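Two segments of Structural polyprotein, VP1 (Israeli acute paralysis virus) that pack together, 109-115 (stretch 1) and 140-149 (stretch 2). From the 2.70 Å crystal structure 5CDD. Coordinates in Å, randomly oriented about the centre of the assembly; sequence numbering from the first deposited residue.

Stretch 1, residues 109-115: YIRSFLM
Stretch 2, residues 140-149: VHEVEVPFYS

Two strands of VP1, 110-115 and 140-145, run in the same direction with their axes only 6° apart and 8.6 Å apart at closest approach. That spacing is too wide for backbone pairing, so side chains fill the gap. The register is regular: Ile-110 lies across from His-141, Ser-112 from Val-143 and Leu-114 from Val-145, with CA separations of 7.4, 7.6 and 7.3 Å. Extended backbones (phi/psi near -119/128 at Ile-110, -104/103 at His-141) make side chains alternate, so Ile-110, Ser-112 and Leu-114 point toward the other strand while Arg-111 and Phe-113 point away, as do Glu-142 and Glu-144 on the other strand.

His-141, chi1 t and chi2 -84°, reaches across the gap and touches both Ile-110 and Ser-112. Ile-110, m at both chi angles, sends its chain end away but leaves CG2 over one face of the imidazole, 3.8 Å from the ring centroid and 22° off the normal, a CH-pi contact. The backbone O of Ile-110 lies 3.5 Å from His-141 NE2. Ser-112, chi1 p, places OG at the ring edge, 3.0 Å from His-141 CE1, the polarized carbon between the two nitrogens. A small side chain suits this spot: the same OG is also 3.6 Å from CG2 of Val-143, whose chi1 is p.

Farther along, the chemistry turns apolar. Leu-114, chi1 m and chi2 t, spreads its methyls among three neighbors: CD2 lies 3.7 Å from CG1 of Val-145 (chi1 t) and 4.3 Å from CD of Pro-146, while CD1 meets the edge of Tyr-148, 3.8 Å from CE2. Pro-146 (phi/psi -63/167) follows the strand's end, and a weak hydrogen bond from Tyr-148 N to Pro-146 O, 3.3 Å, links two residues of the segment that follows. Tyr-148, chi1 m and chi2 -56°, offers Leu-114 ring carbon, while its hydroxyl is hydrogen-bonded elsewhere in the structure.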

# COMPACT_ATOMS: atom_id res chain seq x y z
N TYR A 109 -34.98 -20.32 -19.56
CA TYR A 109 -34.37 -19.84 -18.33
C TYR A 109 -34.50 -20.90 -17.25
O TYR A 109 -35.41 -21.73 -17.29
CB TYR A 109 -35.02 -18.52 -17.88
CG TYR A 109 -36.45 -18.64 -17.41
CD1 TYR A 109 -36.76 -19.18 -16.16
CD2 TYR A 109 -37.51 -18.21 -18.22
CE1 TYR A 109 -38.07 -19.28 -15.72
CE2 TYR A 109 -38.83 -18.31 -17.79
CZ TYR A 109 -39.10 -18.85 -16.54
OH TYR A 109 -40.41 -18.95 -16.10
N ILE A 110 -33.58 -20.88 -16.29
CA ILE A 110 -33.57 -21.84 -15.20
C ILE A 110 -33.75 -21.15 -13.86
O ILE A 110 -33.02 -20.21 -13.54
CB ILE A 110 -32.25 -22.64 -15.17
CG1 ILE A 110 -31.95 -23.24 -16.54
CG2 ILE A 110 -32.32 -23.71 -14.10
CD1 ILE A 110 -32.96 -24.27 -17.00
N ARG A 111 -34.71 -21.61 -13.07
CA ARG A 111 -34.98 -21.05 -11.75
C ARG A 111 -34.76 -22.13 -10.69
O ARG A 111 -35.11 -23.29 -10.90
CB ARG A 111 -36.43 -20.57 -11.66
CG ARG A 111 -36.80 -19.41 -12.57
CD ARG A 111 -36.38 -18.08 -11.98
NE ARG A 111 -37.13 -17.71 -10.78
CZ ARG A 111 -38.43 -17.43 -10.75
NH1 ARG A 111 -39.16 -17.49 -11.86
NH2 ARG A 111 -39.01 -17.08 -9.61
N SER A 112 -34.17 -21.76 -9.57
CA SER A 112 -33.94 -22.70 -8.48
C SER A 112 -34.42 -22.07 -7.17
O SER A 112 -34.17 -20.89 -6.91
CB SER A 112 -32.46 -23.07 -8.38
OG SER A 112 -31.64 -21.93 -8.22
N PHE A 113 -35.12 -22.86 -6.37
CA PHE A 113 -35.66 -22.38 -5.10
C PHE A 113 -35.27 -23.31 -3.96
O PHE A 113 -34.57 -24.30 -4.17
CB PHE A 113 -37.19 -22.33 -5.16
CG PHE A 113 -37.74 -21.61 -6.36
CD1 PHE A 113 -37.99 -20.25 -6.31
CD2 PHE A 113 -38.01 -22.31 -7.53
CE1 PHE A 113 -38.51 -19.58 -7.42
CE2 PHE A 113 -38.52 -21.65 -8.65
CZ PHE A 113 -38.77 -20.28 -8.59
N LEU A 114 -35.73 -22.98 -2.77
CA LEU A 114 -35.48 -23.80 -1.59
C LEU A 114 -36.78 -24.54 -1.29
O LEU A 114 -37.85 -24.15 -1.76
CB LEU A 114 -35.12 -22.93 -0.38
CG LEU A 114 -33.71 -22.36 -0.24
CD1 LEU A 114 -33.63 -21.54 1.03
CD2 LEU A 114 -32.70 -23.49 -0.21
N MET A 115 -36.67 -25.61 -0.52
CA MET A 115 -37.84 -26.38 -0.15
C MET A 115 -37.43 -27.44 0.86
O MET A 115 -36.38 -28.06 0.73
CB MET A 115 -38.49 -27.03 -1.37
CG MET A 115 -37.72 -28.18 -1.96
SD MET A 115 -38.76 -29.63 -1.88
CE MET A 115 -39.99 -29.24 -3.13
N VAL A 140 -24.13 -22.86 -17.55
CA VAL A 140 -23.99 -23.43 -16.21
C VAL A 140 -24.79 -22.70 -15.13
O VAL A 140 -24.60 -21.51 -14.90
CB VAL A 140 -22.51 -23.47 -15.78
CG1 VAL A 140 -22.36 -24.26 -14.49
CG2 VAL A 140 -21.66 -24.08 -16.89
N HIS A 141 -25.67 -23.44 -14.47
CA HIS A 141 -26.50 -22.90 -13.39
C HIS A 141 -25.92 -23.38 -12.07
O HIS A 141 -26.09 -24.54 -11.69
CB HIS A 141 -27.94 -23.38 -13.56
CG HIS A 141 -28.92 -22.74 -12.62
ND1 HIS A 141 -29.12 -23.20 -11.34
CD2 HIS A 141 -29.76 -21.70 -12.79
CE1 HIS A 141 -30.05 -22.46 -10.75
NE2 HIS A 141 -30.45 -21.54 -11.61
N GLU A 142 -25.21 -22.48 -11.38
CA GLU A 142 -24.58 -22.79 -10.11
C GLU A 142 -25.35 -22.20 -8.94
O GLU A 142 -25.57 -20.99 -8.87
CB GLU A 142 -23.14 -22.26 -10.12
CG GLU A 142 -22.24 -22.95 -11.13
CD GLU A 142 -20.97 -22.18 -11.42
OE1 GLU A 142 -21.02 -21.24 -12.25
OE2 GLU A 142 -19.92 -22.49 -10.81
N VAL A 143 -25.76 -23.06 -8.01
CA VAL A 143 -26.54 -22.62 -6.85
C VAL A 143 -26.13 -23.37 -5.58
O VAL A 143 -25.70 -24.52 -5.63
CB VAL A 143 -28.05 -22.81 -7.11
CG1 VAL A 143 -28.36 -24.28 -7.33
CG2 VAL A 143 -28.86 -22.25 -5.96
N GLU A 144 -26.27 -22.71 -4.43
CA GLU A 144 -25.92 -23.31 -3.15
C GLU A 144 -27.09 -23.33 -2.18
O GLU A 144 -27.85 -22.36 -2.09
CB GLU A 144 -24.76 -22.54 -2.51
CG GLU A 144 -24.23 -23.17 -1.24
CD GLU A 144 -23.26 -22.27 -0.52
OE1 GLU A 144 -22.38 -21.68 -1.19
OE2 GLU A 144 -23.35 -22.16 0.72
N VAL A 145 -27.23 -24.43 -1.46
CA VAL A 145 -28.30 -24.59 -0.48
C VAL A 145 -27.72 -24.51 0.92
O VAL A 145 -26.97 -25.38 1.34
CB VAL A 145 -29.01 -25.95 -0.65
CG1 VAL A 145 -30.10 -26.10 0.39
CG2 VAL A 145 -29.59 -26.05 -2.05
N PRO A 146 -28.06 -23.44 1.67
CA PRO A 146 -27.55 -23.28 3.03
C PRO A 146 -28.05 -24.40 3.93
O PRO A 146 -28.96 -25.14 3.55
CB PRO A 146 -28.12 -21.93 3.46
CG PRO A 146 -28.30 -21.20 2.17
CD PRO A 146 -28.86 -22.27 1.27
N PHE A 147 -27.46 -24.54 5.11
CA PHE A 147 -27.90 -25.58 6.03
C PHE A 147 -28.88 -24.99 7.03
O PHE A 147 -28.50 -24.59 8.13
CB PHE A 147 -26.72 -26.20 6.77
CG PHE A 147 -27.11 -27.37 7.64
CD1 PHE A 147 -27.68 -28.52 7.08
CD2 PHE A 147 -26.89 -27.35 9.02
CE1 PHE A 147 -28.03 -29.61 7.88
CE2 PHE A 147 -27.23 -28.44 9.82
CZ PHE A 147 -27.80 -29.57 9.25
N TYR A 148 -30.15 -24.90 6.63
CA TYR A 148 -31.20 -24.40 7.50
C TYR A 148 -31.80 -25.67 8.08
O TYR A 148 -32.57 -26.36 7.41
CB TYR A 148 -32.26 -23.65 6.69
CG TYR A 148 -31.79 -22.35 6.07
CD1 TYR A 148 -31.25 -21.33 6.86
CD2 TYR A 148 -31.96 -22.10 4.70
CE1 TYR A 148 -30.89 -20.10 6.30
CE2 TYR A 148 -31.60 -20.88 4.14
CZ TYR A 148 -31.07 -19.88 4.95
OH TYR A 148 -30.75 -18.66 4.40
N SER A 149 -31.45 -25.98 9.33
CA SER A 149 -31.93 -27.21 9.95
C SER A 149 -32.47 -27.06 11.37
O SER A 149 -32.07 -26.15 12.11
CB SER A 149 -30.81 -28.24 9.94
OG SER A 149 -31.17 -29.43 10.63